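Local coordinates for protein N-acetylglucosamine-6-phosphate deacetylase (Thermotoga maritima, PDB 1O12) that probably removes the acetyl group from N-acetylglucosamine-6-phosphate, as a metal-dependent hydrolase of the NagA family, at residues A[210-215]-A[237-242]. Residues are numbered along the deposited sequence; the frame is centred on the assembly and turned at random.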
ATOM      1  N   PHE A 210     -11.460   5.955   4.459  1.00 37.11           N
ATOM      2  CA  PHE A 210     -10.640   5.131   3.567  1.00 36.99           C
ATOM      3  C   PHE A 210     -10.613   3.705   4.123  1.00 37.26           C
ATOM      4  O   PHE A 210     -10.399   3.501   5.319  1.00 36.44           O
ATOM      5  CB  PHE A 210      -9.216   5.707   3.552  1.00 37.41           C
ATOM      6  CG  PHE A 210      -8.227   4.920   2.728  1.00 37.40           C
ATOM      7  CD1 PHE A 210      -7.925   5.309   1.427  1.00 37.50           C
ATOM      8  CD2 PHE A 210      -7.582   3.804   3.265  1.00 37.04           C
ATOM      9  CE1 PHE A 210      -7.005   4.615   0.674  1.00 37.00           C
ATOM     10  CE2 PHE A 210      -6.656   3.093   2.522  1.00 36.46           C
ATOM     11  CZ  PHE A 210      -6.362   3.496   1.221  1.00 38.07           C
ATOM     12  N   PRO A 211     -10.795   2.697   3.260  1.00 38.15           N
ATOM     13  CA  PRO A 211     -11.022   2.810   1.819  1.00 38.50           C
ATOM     14  C   PRO A 211     -12.471   2.502   1.463  1.00 37.98           C
ATOM     15  O   PRO A 211     -12.773   2.185   0.311  1.00 37.51           O
ATOM     16  CB  PRO A 211     -10.104   1.753   1.271  1.00 35.90           C
ATOM     17  CG  PRO A 211     -10.394   0.636   2.236  1.00 36.98           C
ATOM     18  CD  PRO A 211     -10.423   1.313   3.599  1.00 38.25           C
ATOM     19  N   ASN A 212     -13.364   2.571   2.441  1.00 37.09           N
ATOM     20  CA  ASN A 212     -14.765   2.272   2.137  1.00 38.57           C
ATOM     21  C   ASN A 212     -15.336   3.313   1.164  1.00 37.89           C
ATOM     22  O   ASN A 212     -15.081   4.512   1.296  1.00 37.16           O
ATOM     23  CB  ASN A 212     -15.621   2.257   3.412  1.00 39.01           C
ATOM     24  CG  ASN A 212     -14.940   1.552   4.593  1.00 40.91           C
ATOM     25  OD1 ASN A 212     -14.443   2.209   5.522  1.00 39.70           O
ATOM     26  ND2 ASN A 212     -14.929   0.213   4.567  1.00 40.23           N
ATOM     27  N   GLY A 213     -16.100   2.856   0.179  1.00 37.97           N
ATOM     28  CA  GLY A 213     -16.711   3.780  -0.773  1.00 37.25           C
ATOM     29  C   GLY A 213     -15.794   4.283  -1.868  1.00 37.94           C
ATOM     30  O   GLY A 213     -15.945   5.407  -2.350  1.00 38.56           O
ATOM     31  N   LEU A 214     -14.832   3.461  -2.262  1.00 38.24           N
ATOM     32  CA  LEU A 214     -13.898   3.838  -3.314  1.00 39.85           C
ATOM     33  C   LEU A 214     -13.621   2.648  -4.214  1.00 42.12           C
ATOM     34  O   LEU A 214     -13.848   1.489  -3.829  1.00 43.00           O
ATOM     35  CB  LEU A 214     -12.590   4.318  -2.698  1.00 37.41           C
ATOM     36  CG  LEU A 214     -12.728   5.509  -1.743  1.00 37.24           C
ATOM     37  CD1 LEU A 214     -11.642   5.412  -0.676  1.00 37.16           C
ATOM     38  CD2 LEU A 214     -12.656   6.827  -2.523  1.00 35.34           C
ATOM     39  N   LYS A 215     -13.160   2.918  -5.428  1.00 43.40           N
ATOM     40  CA  LYS A 215     -12.830   1.815  -6.297  1.00 45.69           C
ATOM     41  C   LYS A 215     -11.527   1.272  -5.687  1.00 47.69           C
ATOM     42  O   LYS A 215     -10.698   2.041  -5.179  1.00 48.53           O
ATOM     43  CB  LYS A 215     -12.575   2.298  -7.720  1.00 46.32           C
ATOM     44  CG  LYS A 215     -12.376   1.164  -8.717  1.00 50.56           C
ATOM     45  CD  LYS A 215     -13.681   0.755  -9.423  1.00 52.47           C
ATOM     46  CE  LYS A 215     -14.108   1.764 -10.483  1.00 53.25           C
ATOM     47  NZ  LYS A 215     -15.452   1.425 -11.016  1.00 52.86           N
ATOM     48  N   GLU A 237      -8.985   9.151   6.651  1.00 31.46           N
ATOM     49  CA  GLU A 237      -9.681   8.912   7.888  1.00 33.22           C
ATOM     50  C   GLU A 237      -9.974   7.402   7.949  1.00 31.88           C
ATOM     51  O   GLU A 237     -10.240   6.779   6.941  1.00 31.82           O
ATOM     52  CB  GLU A 237     -10.929   9.825   8.022  1.00 34.69           C
ATOM     53  CG  GLU A 237     -12.155   9.484   7.249  1.00 35.62           C
ATOM     54  CD  GLU A 237     -13.293  10.497   7.459  1.00 37.99           C
ATOM     55  OE1 GLU A 237     -14.446  10.125   7.181  1.00 38.63           O
ATOM     56  OE2 GLU A 237     -13.056  11.660   7.878  1.00 38.73           O
ATOM     57  N   LEU A 238      -9.860   6.818   9.134  1.00 31.55           N
ATOM     58  CA  LEU A 238     -10.081   5.395   9.313  1.00 30.88           C
ATOM     59  C   LEU A 238     -11.082   5.072  10.436  1.00 29.98           C
ATOM     60  O   LEU A 238     -10.995   5.625  11.524  1.00 29.18           O
ATOM     61  CB  LEU A 238      -8.767   4.706   9.668  1.00 29.86           C
ATOM     62  CG  LEU A 238      -7.444   4.851   8.929  1.00 31.47           C
ATOM     63  CD1 LEU A 238      -6.461   3.861   9.592  1.00 29.52           C
ATOM     64  CD2 LEU A 238      -7.583   4.558   7.421  1.00 32.08           C
ATOM     65  N   ILE A 239     -12.021   4.173  10.179  1.00 28.86           N
ATOM     66  CA  ILE A 239     -12.969   3.776  11.217  1.00 29.28           C
ATOM     67  C   ILE A 239     -12.404   2.512  11.874  1.00 30.77           C
ATOM     68  O   ILE A 239     -12.485   1.443  11.281  1.00 31.06           O
ATOM     69  CB  ILE A 239     -14.355   3.466  10.621  1.00 27.72           C
ATOM     70  CG1 ILE A 239     -14.936   4.722   9.972  1.00 27.26           C
ATOM     71  CG2 ILE A 239     -15.292   2.917  11.713  1.00 25.65           C
ATOM     72  CD1 ILE A 239     -16.066   4.431   8.996  1.00 28.54           C
ATOM     73  N   CYS A 240     -11.839   2.619  13.079  1.00 31.38           N
ATOM     74  CA  CYS A 240     -11.246   1.454  13.723  1.00 34.05           C
ATOM     75  C   CYS A 240     -12.120   0.572  14.572  1.00 34.26           C
ATOM     76  O   CYS A 240     -11.840   0.367  15.746  1.00 33.63           O
ATOM     77  CB  CYS A 240     -10.053   1.862  14.547  1.00 35.73           C
ATOM     78  SG  CYS A 240      -8.789   2.444  13.502  1.00 45.57           S
ATOM     79  N   ASP A 241     -13.142   0.011  13.950  1.00 36.00           N
ATOM     80  CA  ASP A 241     -14.085  -0.837  14.635  1.00 39.30           C
ATOM     81  C   ASP A 241     -13.886  -2.309  14.333  1.00 40.11           C
ATOM     82  O   ASP A 241     -14.645  -3.146  14.812  1.00 41.08           O
ATOM     83  CB  ASP A 241     -15.515  -0.435  14.275  1.00 39.12           C
ATOM     84  CG  ASP A 241     -15.780  -0.487  12.790  1.00 40.90           C
ATOM     85  OD1 ASP A 241     -16.908  -0.113  12.404  1.00 43.48           O
ATOM     86  OD2 ASP A 241     -14.890  -0.893  12.008  1.00 40.10           O
ATOM     87  N   GLY A 242     -12.872  -2.617  13.536  1.00 41.15           N
ATOM     88  CA  GLY A 242     -12.595  -4.004  13.194  1.00 41.16           C
ATOM     89  C   GLY A 242     -13.478  -4.550  12.092  1.00 42.10           C
ATOM     90  O   GLY A 242     -13.245  -5.659  11.608  1.00 41.77           O
TER
HETATM   91  O   HOH W   1     -12.403   3.703   7.495  1.00 38.21           O
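At the mouth of the TIM-barrel-type amidohydrolase domain, the loop that follows strand 206-207 stays fastened to the neighbouring parallel strand 235-239 just beyond the metal ligand His209. Phe210 N donates to Glu237 O at 2.9 Å, with an N-H...O angle of 140°, a bond of the kind that pairs parallel strands. Beyond this bond the two segments are joined through water 1: it accepts from Ile239 N at 2.8 Å and donates to Phe210 O at 3.0 Å and to Asn212 OD1 at 3.2 Å.

On the side facing helix 247-257, Leu238 leans its CD2 methyl obliquely against the Phe210 ring, CD2 to CD2 4.2 Å. With CG anti to the backbone N (chi1 177°), the ring lies beside its own carbonyl carbon, where Leu238 CD2 also approaches Phe210 O (3.7 Å), and CB of Pro211, which follows a cis peptide bond, lies over one ring face. Large apolar side chains suit this side, where both also meet Val253.

Pro211 to Leu214 form a type II turn whose third position suits Gly213, since at its positive phi a CB would collide with the carbonyl O of Asn212. The Asn212 amide offers an acceptor and a donor, and both are used: OD1 takes the water and ND2 bonds to His244 O. The Glu237 side chain starts away from the loop; OE2 pairs with Arg206 in a salt bridge, while OE1 bonds to His61 ND1 and to His209 N. Asn212, Gly213 and His244 are predicted substrate binders, and Ile239 packs against His244 and Asp267, the predicted proton donor/acceptor. The direct bond, shared water and apolar contact probably help fix the loop beside the metal and substrate sites.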